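Local atomic coordinates of GMP reductase (Trypanosoma brucei brucei, PDB entry 6JIG), a protein that probably catalyses the irreversible NADPH-dependent deamination of GMP to IMP, and also binds guanine nucleotides at a second site that involves its CBS domains. Residues A[50-55]-A[370-375]; A[307-312]-A[349-354]; A[228-233]-A[252-257]; A[358-363]-A[449-454]. The protein carries 1 engineered substitution. All blocks are in the same frame, centred on the assembly; numbering follows the deposited sequence.

Interaction 1. Residues A[50-55]-A[370-375]. With 5GP (guanosine-5'-monophosphate), chain B.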
loop_
_atom_site.group_PDB
_atom_site.type_symbol
_atom_site.label_atom_id
_atom_site.label_comp_id
_atom_site.label_asym_id
_atom_site.label_seq_id
_atom_site.Cartn_x
_atom_site.Cartn_y
_atom_site.Cartn_z
ATOM N N VAL A 50 -8.069 -37.086 -5.939
ATOM C CA VAL A 50 -7.097 -37.777 -5.096
ATOM C C VAL A 50 -6.439 -36.737 -4.195
ATOM O O VAL A 50 -5.905 -35.734 -4.687
ATOM C CB VAL A 50 -6.039 -38.512 -5.932
ATOM C CG1 VAL A 50 -5.071 -39.276 -5.027
ATOM C CG2 VAL A 50 -6.700 -39.467 -6.932
ATOM N N ALA A 51 -6.483 -36.961 -2.882
ATOM C CA ALA A 51 -5.775 -36.072 -1.965
ATOM C C ALA A 51 -4.275 -36.340 -2.007
ATOM O O ALA A 51 -3.835 -37.490 -1.967
ATOM C CB ALA A 51 -6.293 -36.243 -0.534
ATOM N N SER A 52 -3.492 -35.266 -2.059
ATOM C CA SER A 52 -2.051 -35.370 -2.222
ATOM C C SER A 52 -1.381 -36.001 -1.006
ATOM O O SER A 52 -1.720 -35.682 0.138
ATOM C CB SER A 52 -1.443 -33.988 -2.455
ATOM O OG SER A 52 -0.040 -34.082 -2.627
ATOM N N ASN A 53 -0.384 -36.850 -1.268
ATOM C CA ASN A 53 0.511 -37.392 -0.236
ATOM C C ASN A 53 1.509 -36.310 0.192
ATOM O O ASN A 53 2.704 -36.363 -0.094
ATOM C CB ASN A 53 1.230 -38.634 -0.741
ATOM C CG ASN A 53 1.855 -38.443 -2.123
ATOM O OD1 ASN A 53 1.196 -37.978 -3.060
ATOM N ND2 ASN A 53 3.131 -38.802 -2.251
ATOM N N MET A 54 0.978 -35.312 0.888
ATOM C CA MET A 54 1.746 -34.257 1.529
ATOM C C MET A 54 1.446 -34.278 3.017
ATOM O O MET A 54 0.315 -34.568 3.419
ATOM C CB MET A 54 1.388 -32.888 0.942
ATOM C CG MET A 54 1.825 -32.745 -0.497
ATOM S SD MET A 54 1.157 -31.235 -1.219
ATOM C CE MET A 54 1.900 -30.031 -0.108
ATOM N N ASP A 55 2.452 -33.962 3.836
ATOM C CA ASP A 55 2.217 -34.047 5.268
ATOM C C ASP A 55 1.402 -32.882 5.803
ATOM O O ASP A 55 1.120 -32.863 7.004
ATOM C CB ASP A 55 3.537 -34.209 6.036
ATOM C CG ASP A 55 4.464 -32.988 5.961
ATOM O OD1 ASP A 55 4.145 -31.991 5.279
ATOM O OD2 ASP A 55 5.530 -33.050 6.622
ATOM N N THR A 370 -7.622 -39.038 -13.218
ATOM C CA THR A 370 -7.855 -38.410 -11.927
ATOM C C THR A 370 -6.979 -37.168 -11.822
ATOM O O THR A 370 -6.047 -36.966 -12.607
ATOM C CB THR A 370 -7.511 -39.333 -10.745
ATOM O OG1 THR A 370 -6.148 -39.759 -10.863
ATOM C CG2 THR A 370 -8.448 -40.558 -10.680
ATOM N N VAL A 371 -7.272 -36.353 -10.813
ATOM C CA VAL A 371 -6.411 -35.232 -10.432
ATOM C C VAL A 371 -5.979 -35.430 -8.985
ATOM O O VAL A 371 -6.714 -36.003 -8.172
ATOM C CB VAL A 371 -7.118 -33.867 -10.594
ATOM C CG1 VAL A 371 -7.465 -33.599 -12.070
ATOM C CG2 VAL A 371 -8.375 -33.807 -9.738
ATOM N N MET A 372 -4.776 -34.959 -8.667
ATOM C CA MET A 372 -4.279 -34.957 -7.299
ATOM C C MET A 372 -4.182 -33.516 -6.828
ATOM O O MET A 372 -3.599 -32.677 -7.524
ATOM C CB MET A 372 -2.920 -35.645 -7.189
ATOM C CG MET A 372 -2.344 -35.556 -5.785
ATOM S SD MET A 372 -0.848 -36.517 -5.549
ATOM C CE MET A 372 -1.550 -38.099 -5.036
ATOM N N LEU A 373 -4.736 -33.235 -5.652
ATOM C CA LEU A 373 -4.842 -31.878 -5.132
ATOM C C LEU A 373 -4.105 -31.754 -3.812
ATOM O O LEU A 373 -4.325 -32.558 -2.897
ATOM C CB LEU A 373 -6.297 -31.480 -4.916
ATOM C CG LEU A 373 -7.259 -31.688 -6.079
ATOM C CD1 LEU A 373 -8.641 -31.237 -5.646
ATOM C CD2 LEU A 373 -6.768 -30.872 -7.268
ATOM N N GLY A 374 -3.237 -30.750 -3.718
ATOM C CA GLY A 374 -2.632 -30.399 -2.447
ATOM C C GLY A 374 -3.263 -29.125 -1.914
ATOM O O GLY A 374 -4.106 -29.156 -1.009
ATOM N N ASN A 375 -2.883 -27.992 -2.519
ATOM C CA ASN A 375 -3.290 -26.679 -2.023
ATOM C C ASN A 375 -4.803 -26.544 -1.868
ATOM O O ASN A 375 -5.284 -25.984 -0.875
ATOM C CB ASN A 375 -2.752 -25.594 -2.969
ATOM C CG ASN A 375 -2.971 -24.190 -2.434
ATOM O OD1 ASN A 375 -2.924 -23.956 -1.222
ATOM N ND2 ASN A 375 -3.190 -23.243 -3.339
HETATM P P 5GP B . -0.816 -28.399 -5.560
HETATM O O1P 5GP B . -0.532 -27.337 -6.609
HETATM O O2P 5GP B . -0.576 -27.927 -4.140
HETATM O O3P 5GP B . -2.118 -29.134 -5.757
HETATM O "O5'" 5GP B . 0.289 -29.498 -5.910
HETATM C "C5'" 5GP B . 0.610 -30.572 -5.040
HETATM C "C4'" 5GP B . 1.686 -31.450 -5.647
HETATM O "O4'" 5GP B . 2.956 -30.758 -5.605
HETATM C "C3'" 5GP B . 1.979 -32.758 -4.923
HETATM O "O3'" 5GP B . 1.020 -33.775 -5.187
HETATM C "C2'" 5GP B . 3.407 -33.093 -5.389
HETATM O "O2'" 5GP B . 3.419 -33.745 -6.652
HETATM C "C1'" 5GP B . 4.009 -31.703 -5.606
HETATM N N9 5GP B . 4.956 -31.327 -4.550
HETATM C C8 5GP B . 4.740 -31.313 -3.225
HETATM N N7 5GP B . 5.876 -30.874 -2.622
HETATM C C5 5GP B . 6.777 -30.599 -3.597
HETATM C C6 5GP B . 8.080 -30.121 -3.601
HETATM O O6 5GP B . 8.633 -29.838 -2.518
HETATM N N1 5GP B . 8.724 -29.967 -4.769
HETATM C C2 5GP B . 8.135 -30.263 -5.937
HETATM N N2 5GP B . 8.807 -30.094 -7.098
HETATM N N3 5GP B . 6.860 -30.719 -5.972
HETATM C C4 5GP B . 6.185 -30.889 -4.811
#

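Interaction 2. Residues A[307-312]-A[349-354]. With 5GP (guanosine-5'-monophosphate), chain B.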
loop_
_atom_site.group_PDB
_atom_site.type_symbol
_atom_site.label_atom_id
_atom_site.label_comp_id
_atom_site.label_asym_id
_atom_site.label_seq_id
_atom_site.Cartn_x
_atom_site.Cartn_y
_atom_site.Cartn_z
ATOM N N GLY A 307 -0.414 -47.374 -12.804
ATOM C CA GLY A 307 -0.895 -46.012 -12.966
ATOM C C GLY A 307 0.302 -45.088 -12.979
ATOM O O GLY A 307 1.375 -45.440 -12.476
ATOM N N LEU A 308 0.124 -43.905 -13.577
ATOM C CA LEU A 308 1.199 -42.922 -13.708
ATOM C C LEU A 308 0.785 -41.619 -13.044
ATOM O O LEU A 308 -0.379 -41.214 -13.126
ATOM C CB LEU A 308 1.542 -42.638 -15.176
ATOM C CG LEU A 308 1.962 -43.861 -15.982
ATOM C CD1 LEU A 308 2.080 -43.530 -17.471
ATOM C CD2 LEU A 308 3.274 -44.383 -15.436
ATOM N N LYS A 309 1.728 -40.966 -12.371
ATOM C CA LYS A 309 1.450 -39.671 -11.761
ATOM C C LYS A 309 2.249 -38.621 -12.535
ATOM O O LYS A 309 3.470 -38.739 -12.664
ATOM C CB LYS A 309 1.783 -39.656 -10.263
ATOM C CG LYS A 309 1.166 -38.427 -9.541
ATOM C CD LYS A 309 0.678 -38.743 -8.113
ATOM C CE LYS A 309 1.838 -39.033 -7.160
ATOM N NZ LYS A 309 2.823 -37.880 -7.088
ATOM N N ILE A 310 1.549 -37.621 -13.068
ATOM C CA ILE A 310 2.096 -36.680 -14.044
ATOM C C ILE A 310 2.292 -35.344 -13.352
ATOM O O ILE A 310 1.339 -34.801 -12.785
ATOM C CB ILE A 310 1.155 -36.487 -15.249
ATOM C CG1 ILE A 310 0.690 -37.822 -15.829
ATOM C CG2 ILE A 310 1.763 -35.519 -16.292
ATOM C CD1 ILE A 310 1.770 -38.767 -16.151
ATOM N N GLY A 311 3.510 -34.803 -13.422
ATOM C CA GLY A 311 3.732 -33.435 -12.985
ATOM C C GLY A 311 5.140 -33.228 -12.463
ATOM O O GLY A 311 5.511 -33.825 -11.450
ATOM N N VAL A 312 5.935 -32.404 -13.147
ATOM C CA VAL A 312 7.281 -32.044 -12.691
ATOM C C VAL A 312 7.297 -30.528 -12.508
ATOM O O VAL A 312 7.336 -29.775 -13.488
ATOM C CB VAL A 312 8.365 -32.514 -13.669
ATOM C CG1 VAL A 312 9.769 -32.077 -13.190
ATOM C CG2 VAL A 312 8.318 -34.030 -13.813
ATOM N N ILE A 349 -2.766 -39.837 -13.277
ATOM C CA ILE A 349 -3.137 -38.832 -12.282
ATOM C C ILE A 349 -2.467 -37.515 -12.674
ATOM O O ILE A 349 -1.238 -37.444 -12.710
ATOM C CB ILE A 349 -2.675 -39.247 -10.871
ATOM C CG1 ILE A 349 -3.177 -40.656 -10.510
ATOM C CG2 ILE A 349 -3.129 -38.196 -9.813
ATOM C CD1 ILE A 349 -2.388 -41.295 -9.378
ATOM N N ALA A 350 -3.245 -36.463 -12.937
ATOM C CA ALA A 350 -2.668 -35.129 -13.173
ATOM C C ALA A 350 -2.386 -34.461 -11.830
ATOM O O ALA A 350 -3.315 -34.033 -11.142
ATOM C CB ALA A 350 -3.608 -34.280 -14.022
ATOM N N ASP A 351 -1.103 -34.350 -11.459
ATOM C CA ASP A 351 -0.695 -33.982 -10.098
ATOM C C ASP A 351 -0.059 -32.594 -10.077
ATOM O O ASP A 351 1.084 -32.426 -10.517
ATOM C CB ASP A 351 0.285 -35.024 -9.548
ATOM C CG ASP A 351 0.800 -34.683 -8.158
ATOM O OD1 ASP A 351 0.135 -33.902 -7.443
ATOM O OD2 ASP A 351 1.858 -35.226 -7.775
ATOM N N GLY A 352 -0.770 -31.621 -9.525
ATOM C CA GLY A 352 -0.140 -30.347 -9.231
ATOM C C GLY A 352 -0.630 -29.219 -10.135
ATOM O O GLY A 352 -0.950 -29.417 -11.314
ATOM N N GLY A 353 -0.656 -28.009 -9.576
ATOM C CA GLY A 353 -0.939 -26.835 -10.377
ATOM C C GLY A 353 -2.405 -26.551 -10.587
ATOM O O GLY A 353 -2.741 -25.607 -11.315
ATOM N N LEU A 354 -3.293 -27.320 -9.963
ATOM C CA LEU A 354 -4.728 -27.110 -10.113
ATOM C C LEU A 354 -5.192 -26.110 -9.069
ATOM O O LEU A 354 -4.826 -26.219 -7.896
ATOM C CB LEU A 354 -5.488 -28.427 -9.968
ATOM C CG LEU A 354 -5.065 -29.423 -11.049
ATOM C CD1 LEU A 354 -5.336 -30.839 -10.581
ATOM C CD2 LEU A 354 -5.824 -29.161 -12.308
HETATM P P 5GP B . -0.816 -28.399 -5.560
HETATM O O1P 5GP B . -0.532 -27.337 -6.609
HETATM O O2P 5GP B . -0.576 -27.927 -4.140
HETATM O O3P 5GP B . -2.118 -29.134 -5.757
HETATM O "O5'" 5GP B . 0.289 -29.498 -5.910
HETATM C "C5'" 5GP B . 0.610 -30.572 -5.040
HETATM C "C4'" 5GP B . 1.686 -31.450 -5.647
HETATM O "O4'" 5GP B . 2.956 -30.758 -5.605
HETATM C "C3'" 5GP B . 1.979 -32.758 -4.923
HETATM O "O3'" 5GP B . 1.020 -33.775 -5.187
HETATM C "C2'" 5GP B . 3.407 -33.093 -5.389
HETATM O "O2'" 5GP B . 3.419 -33.745 -6.652
HETATM C "C1'" 5GP B . 4.009 -31.703 -5.606
HETATM N N9 5GP B . 4.956 -31.327 -4.550
HETATM C C8 5GP B . 4.740 -31.313 -3.225
HETATM N N7 5GP B . 5.876 -30.874 -2.622
HETATM C C5 5GP B . 6.777 -30.599 -3.597
HETATM C C6 5GP B . 8.080 -30.121 -3.601
HETATM O O6 5GP B . 8.633 -29.838 -2.518
HETATM N N1 5GP B . 8.724 -29.967 -4.769
HETATM C C2 5GP B . 8.135 -30.263 -5.937
HETATM N N2 5GP B . 8.807 -30.094 -7.098
HETATM N N3 5GP B . 6.860 -30.719 -5.972
HETATM C C4 5GP B . 6.185 -30.889 -4.811
#

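Interaction 3. Residues A[228-233]-A[252-257]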
loop_
_atom_site.group_PDB
_atom_site.type_symbol
_atom_site.label_atom_id
_atom_site.label_comp_id
_atom_site.label_asym_id
_atom_site.label_seq_id
_atom_site.Cartn_x
_atom_site.Cartn_y
_atom_site.Cartn_z
ATOM N N ARG A 228 -14.600 -51.656 3.854
ATOM C CA ARG A 228 -13.824 -50.603 4.492
ATOM C C ARG A 228 -13.391 -49.568 3.450
ATOM O O ARG A 228 -13.339 -49.847 2.253
ATOM C CB ARG A 228 -12.595 -51.174 5.191
ATOM C CG ARG A 228 -12.852 -52.490 5.967
ATOM C CD ARG A 228 -11.551 -53.071 6.457
ATOM N NE ARG A 228 -10.649 -53.450 5.369
ATOM C CZ ARG A 228 -9.421 -53.935 5.550
ATOM N NH1 ARG A 228 -8.945 -54.112 6.780
ATOM N NH2 ARG A 228 -8.666 -54.255 4.510
ATOM N N LEU A 229 -13.035 -48.378 3.929
ATOM C CA LEU A 229 -12.657 -47.294 3.021
ATOM C C LEU A 229 -11.352 -47.597 2.287
ATOM O O LEU A 229 -10.389 -48.094 2.875
ATOM C CB LEU A 229 -12.526 -45.984 3.800
ATOM C CG LEU A 229 -13.856 -45.501 4.404
ATOM C CD1 LEU A 229 -13.626 -44.337 5.372
ATOM C CD2 LEU A 229 -14.817 -45.097 3.302
ATOM N N LEU A 230 -11.329 -47.288 0.988
ATOM C CA LEU A 230 -10.119 -47.405 0.184
ATOM C C LEU A 230 -9.095 -46.355 0.597
ATOM O O LEU A 230 -9.449 -45.232 0.965
ATOM C CB LEU A 230 -10.429 -47.204 -1.301
ATOM C CG LEU A 230 -11.018 -48.263 -2.226
ATOM C CD1 LEU A 230 -10.893 -47.719 -3.666
ATOM C CD2 LEU A 230 -10.317 -49.589 -2.090
ATOM N N VAL A 231 -7.820 -46.718 0.515
ATOM C CA VAL A 231 -6.745 -45.779 0.845
ATOM C C VAL A 231 -5.439 -46.277 0.234
ATOM O O VAL A 231 -5.156 -47.480 0.218
ATOM C CB VAL A 231 -6.641 -45.576 2.377
ATOM C CG1 VAL A 231 -6.324 -46.910 3.104
ATOM C CG2 VAL A 231 -5.607 -44.507 2.711
ATOM N N GLY A 232 -4.636 -45.337 -0.276
ATOM C CA GLY A 232 -3.317 -45.633 -0.786
ATOM C C GLY A 232 -2.230 -45.086 0.128
ATOM O O GLY A 232 -2.488 -44.368 1.094
ATOM N N ALA A 233 -0.992 -45.444 -0.200
ATOM C CA ALA A 233 0.155 -45.023 0.587
ATOM C C ALA A 233 1.364 -44.852 -0.320
ATOM O O ALA A 233 1.566 -45.645 -1.247
ATOM C CB ALA A 233 0.456 -46.039 1.699
ATOM N N GLY A 252 -3.081 -52.972 4.904
ATOM C CA GLY A 252 -4.330 -52.858 4.178
ATOM C C GLY A 252 -4.300 -51.901 2.996
ATOM O O GLY A 252 -5.348 -51.666 2.383
ATOM N N ALA A 253 -3.127 -51.343 2.674
ATOM C CA ALA A 253 -3.004 -50.427 1.535
ATOM C C ALA A 253 -3.645 -51.034 0.296
ATOM O O ALA A 253 -3.363 -52.178 -0.068
ATOM C CB ALA A 253 -1.529 -50.118 1.254
ATOM N N ASP A 254 -4.514 -50.268 -0.347
ATOM C CA ASP A 254 -5.185 -50.734 -1.549
ATOM C C ASP A 254 -4.386 -50.466 -2.816
ATOM O O ASP A 254 -4.579 -51.167 -3.817
ATOM C CB ASP A 254 -6.562 -50.082 -1.644
ATOM C CG ASP A 254 -7.452 -50.475 -0.488
ATOM O OD1 ASP A 254 -7.824 -51.669 -0.447
ATOM O OD2 ASP A 254 -7.754 -49.623 0.391
ATOM N N VAL A 255 -3.510 -49.458 -2.792
ATOM C CA VAL A 255 -2.552 -49.184 -3.859
ATOM C C VAL A 255 -1.307 -48.615 -3.209
ATOM O O VAL A 255 -1.358 -48.022 -2.125
ATOM C CB VAL A 255 -3.067 -48.184 -4.932
ATOM C CG1 VAL A 255 -4.233 -48.748 -5.699
ATOM C CG2 VAL A 255 -3.459 -46.854 -4.295
ATOM N N LEU A 256 -0.181 -48.793 -3.879
ATOM C CA LEU A 256 1.055 -48.142 -3.485
ATOM C C LEU A 256 1.415 -47.099 -4.534
ATOM O O LEU A 256 1.176 -47.296 -5.729
ATOM C CB LEU A 256 2.204 -49.144 -3.363
ATOM C CG LEU A 256 2.082 -50.181 -2.248
ATOM C CD1 LEU A 256 3.210 -51.182 -2.369
ATOM C CD2 LEU A 256 2.101 -49.497 -0.891
ATOM N N VAL A 257 2.011 -45.998 -4.089
ATOM C CA VAL A 257 2.430 -44.931 -4.995
ATOM C C VAL A 257 3.927 -44.723 -4.817
ATOM O O VAL A 257 4.365 -44.192 -3.790
ATOM C CB VAL A 257 1.664 -43.624 -4.752
ATOM C CG1 VAL A 257 2.130 -42.544 -5.748
ATOM C CG2 VAL A 257 0.146 -43.858 -4.825
#

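Interaction 4. Residues A[358-363]-A[449-454]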
loop_
_atom_site.group_PDB
_atom_site.type_symbol
_atom_site.label_atom_id
_atom_site.label_comp_id
_atom_site.label_asym_id
_atom_site.label_seq_id
_atom_site.Cartn_x
_atom_site.Cartn_y
_atom_site.Cartn_z
ATOM N N GLY A 358 -12.465 -25.515 -12.665
ATOM C CA GLY A 358 -12.233 -25.380 -14.098
ATOM C C GLY A 358 -10.949 -26.050 -14.554
ATOM O O GLY A 358 -10.897 -26.657 -15.626
ATOM N N ASP A 359 -9.893 -25.952 -13.748
ATOM C CA ASP A 359 -8.644 -26.636 -14.083
ATOM C C ASP A 359 -8.813 -28.152 -14.073
ATOM O O ASP A 359 -8.187 -28.867 -14.872
ATOM C CB ASP A 359 -7.550 -26.242 -13.094
ATOM C CG ASP A 359 -7.229 -24.767 -13.124
ATOM O OD1 ASP A 359 -7.536 -24.115 -14.142
ATOM O OD2 ASP A 359 -6.662 -24.269 -12.122
ATOM N N ILE A 360 -9.640 -28.660 -13.170
ATOM C CA ILE A 360 -9.921 -30.093 -13.145
ATOM C C ILE A 360 -10.586 -30.533 -14.445
ATOM O O ILE A 360 -10.216 -31.561 -15.032
ATOM C CB ILE A 360 -10.779 -30.437 -11.913
ATOM C CG1 ILE A 360 -9.992 -30.134 -10.634
ATOM C CG2 ILE A 360 -11.220 -31.913 -11.968
ATOM C CD1 ILE A 360 -10.788 -30.374 -9.339
ATOM N N SER A 361 -11.579 -29.765 -14.922
ATOM C CA SER A 361 -12.179 -30.082 -16.218
ATOM C C SER A 361 -11.127 -30.114 -17.320
ATOM O O SER A 361 -11.160 -30.985 -18.196
ATOM C CB SER A 361 -13.274 -29.073 -16.583
ATOM O OG SER A 361 -14.256 -28.927 -15.560
ATOM N N LYS A 362 -10.198 -29.155 -17.313
ATOM C CA LYS A 362 -9.175 -29.147 -18.351
ATOM C C LYS A 362 -8.268 -30.366 -18.241
ATOM O O LYS A 362 -7.894 -30.962 -19.257
ATOM C CB LYS A 362 -8.344 -27.859 -18.267
ATOM C CG LYS A 362 -9.178 -26.590 -18.467
ATOM C CD LYS A 362 -8.325 -25.301 -18.264
ATOM C CE LYS A 362 -9.221 -24.075 -18.124
ATOM N NZ LYS A 362 -8.392 -22.813 -18.010
ATOM N N ALA A 363 -7.876 -30.727 -17.020
ATOM C CA ALA A 363 -6.990 -31.874 -16.846
ATOM C C ALA A 363 -7.641 -33.156 -17.367
ATOM O O ALA A 363 -7.014 -33.932 -18.098
ATOM C CB ALA A 363 -6.611 -32.013 -15.372
ATOM N N GLY A 449 -18.965 -30.740 -8.778
ATOM C CA GLY A 449 -20.002 -29.996 -9.476
ATOM C C GLY A 449 -19.452 -29.122 -10.587
ATOM O O GLY A 449 -20.047 -29.023 -11.664
ATOM N N GLY A 450 -18.315 -28.467 -10.340
ATOM C CA GLY A 450 -17.674 -27.702 -11.399
ATOM C C GLY A 450 -17.226 -28.585 -12.546
ATOM O O GLY A 450 -17.468 -28.274 -13.713
ATOM N N LEU A 451 -16.574 -29.711 -12.228
ATOM C CA LEU A 451 -16.219 -30.675 -13.269
ATOM C C LEU A 451 -17.437 -31.095 -14.087
ATOM O O LEU A 451 -17.370 -31.192 -15.315
ATOM C CB LEU A 451 -15.551 -31.910 -12.657
ATOM C CG LEU A 451 -15.362 -33.080 -13.624
ATOM C CD1 LEU A 451 -14.424 -32.713 -14.777
ATOM C CD2 LEU A 451 -14.812 -34.290 -12.894
ATOM N N ARG A 452 -18.550 -31.410 -13.418
ATOM C CA ARG A 452 -19.743 -31.804 -14.161
ATOM C C ARG A 452 -20.199 -30.699 -15.105
ATOM O O ARG A 452 -20.689 -30.976 -16.206
ATOM C CB ARG A 452 -20.877 -32.174 -13.202
ATOM C CG ARG A 452 -20.689 -33.514 -12.534
ATOM C CD ARG A 452 -21.800 -33.752 -11.517
ATOM N NE ARG A 452 -21.568 -34.999 -10.812
ATOM C CZ ARG A 452 -22.243 -36.118 -11.040
ATOM N NH1 ARG A 452 -23.218 -36.128 -11.942
ATOM N NH2 ARG A 452 -21.954 -37.222 -10.359
ATOM N N SER A 453 -20.050 -29.439 -14.691
ATOM C CA SER A 453 -20.374 -28.334 -15.583
ATOM C C SER A 453 -19.464 -28.338 -16.810
ATOM O O SER A 453 -19.931 -28.184 -17.941
ATOM C CB SER A 453 -20.281 -27.008 -14.832
ATOM O OG SER A 453 -20.656 -25.935 -15.684
ATOM N N GLY A 454 -18.155 -28.517 -16.607
ATOM C CA GLY A 454 -17.258 -28.600 -17.751
ATOM C C GLY A 454 -17.576 -29.772 -18.661
ATOM O O GLY A 454 -17.496 -29.661 -19.883
#

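Interaction 1. Residues A[50-55]-A[370-375]
Met372 lies across the end of strand 49-51 and reaches both Val50 and Asn53. Its chain runs extended from the backbone and then turns at the thioether (chi3 -89°), which brings CE to 3.7 Å from Val50 CG1 and to 3.4 Å from Asn53 OD1, while CG rests on Ser52 CA. The sulphur faces the nucleotide, Met372 SD standing 3.3 Å from O3' of the bound GMP. The amide end of Asn53 meets this methionine at about a right angle, and its ND2 is hydrogen-bonded to Asp259. At the start of the contact Val50 CG2 packs on Thr370 CB. Ser52 has OG anti to its backbone N (chi1 -179°), pointing at the ribose, where OG is hydrogen-bonded to O3' at 2.8 Å. From the other segment the backbone N atoms of Gly374 and Asn375 each bind the phosphate, Gly374 N meeting O3P at 2.8 Å, so the two segments hold the ribose and the phosphate respectively. Backbone bonds join the parallel strands: Val50 N to Val371 O, Leu373 N to Val50 O, and Ser52 N to Leu373 O. These first and last strands close the eight-stranded barrel, with strand 72-75 beside Val50, strand 348-351 beside Met372, and helix 60-68 over Ala51.

Interaction 2. Residues A[307-312]-A[349-354]
Lys309 bends over one face of the Asp351 carboxylate and sets NZ 2.9 Å from OD2. The approach is from above the plane, 38° out of it, and the bond is a salt bridge. The aliphatic part of the lysine follows the same face, with Lys309 CG 3.5 Å from Asp351 CB. The ribose of the bound GMP meets the two oxygens: O3' donates to Asp351 OD1 from close to the carboxylate plane, while O2' donates to OD2 from the side of the plane opposite the lysine. Both separations are modelled as very short, so their exact lengths are doubtful, but the pairing of one hydroxyl with each oxygen is plain. Asp351 CG stands anti to its backbone N (chi1 178°), which carries the group off the strand end toward the sugar. Lys309 NZ is also bound by Asp259 and Asn290, and Asn290 ND2 in turn reaches Asp351 OD2; this second shell would position both charged ends. Behind the side chains the strands are joined by three backbone hydrogen bonds, Ile349 N to Leu308 O, Ile310 N to Ile349 O and Asp351 N to Ile310 O, each 2.8 Å. Beyond the strand, Gly353 N gives a hydrogen bond to O1P at 3.0 Å, and Gly352 CA comes to 3.5 Å from the ester oxygen O5'. An aspartate at a strand's C-terminal end, followed by a glycine pair whose second member binds the phosphate, fits the nucleotide site of the IMPDH/GMPR family, set at the C-terminal mouth of its TIM barrel.

Interaction 3. Residues A[228-233]-A[252-257]
Asp254 OD2 takes the backbone N of Val231 at 2.9 Å on its anti lone pair, and a salt bridge from Lys92 NZ holds the same oxygen. The carboxylate belongs to a beta-alpha-beta unit of the TIM barrel, strand 232-235, helix 239-251 and strand 255-259, and it sits just ahead of the second strand. Asp254 binds Val231 twice, because its own backbone N gives a hydrogen bond to Val231 O at 2.9 Å. Its CG stands anti to the carbonyl carbon, beside the backbone N (chi1 -63°), which sends OD2 back toward Val231, so that one residue offers both a donor and an acceptor to it. Lys92 NZ is also bonded to Leu229 O, so the lysine bridges both segments; its charge probably favours an ionised aspartate. Leu230 CD2 sits squarely over one face of the carboxylate, 3.4 Å from Asp254 CG. At the near end, Gly252 has positive phi and closes helix 239-251 as a Schellman motif, which turns the chain into Asp254 and the second strand. Further on the two segments run parallel as strands. Val255 CG2 comes to 3.7 Å from Gly232 CA, close packing that suits a residue without a side chain. Helix 239-251 covers Ala233 and Leu256 on the outer side, while helices 60-68 and 81-93 pack against Val231. The last ties are to Ala233: its N binds Val255 O, and its O accepts Val257 N at 2.9 Å while Leu256 CA makes a CH contact with that O at 3.4 Å.

Interaction 4. Residues A[358-363]-A[449-454]
Apolar packing between Ile360 and Leu451 joins two helices outside the strands of the TIM barrel, helix 357-365 and helix 440-457. The former links the last two barrel strands, and the latter comes after the last of them in the chain. The short segments cross at -52°, with their axes 8.1 Å apart, a close approach made possible by small residues. Ile360 CG2 meets Leu451 CD1 at 4.3 Å, a loose touch. The same methyl, Leu451 CD1, is nearer to the backbone of the other helix, 3.7 Å from Ser361 CA. Leu451 CG is anti to its backbone N (chi1 170°), which turns the branch across toward the first helix; Pro48 also lies against this leucine. The Ile360 methyl, CG2, also packs on Val371 of the barrel, so it sits between the strand and the second helix. The polar part of the contact is slight. Ser361 brings its OG against the second helix, yet the hydroxyl makes only long polar approaches to it, the Gly450 O being 3.8 Å from OG. Weak hydrogen bonds to Ser357 O in its own helix and to Ala324 O of a third subunit occupy the oxygen instead. That neighbouring subunit also meets Ser453, whose OG is hydrogen-bonded to its Glu428, and Gly358 makes backbone hydrogen bonds with it, so this helix pair forms part of a subunit interface. The tightest meeting is between hydroxyl and backbone: Ser361 OG sits 3.5 Å from Leu451 CA and 3.7 Å from Gly454 CA, an approach that Gly454 allows by having no side chain there.

Interactions 1, 2 and 3 belong to one closed parallel sheet. Interactions 1 and 2 have centres 9 Å apart and are adjacent: strands 370-373 and 348-351 pair through Met372 N and Ala350 O at 3.0 Å, a probable hydrogen bond, and Met372 SD packs 3.4 Å from Asp351 OD1. Both touch the same GMP, from sugar to phosphate. Interaction 3 joins the barrel interior through Val257 CG1, 3.8 Å from Lys309 CE of interaction 2. Interaction 4 covers the outside, where Ala363 CB lies 3.8 Å from Val371 CG1 of interaction 1; the nearest atoms of interactions 3 and 4 are about 17 Å apart.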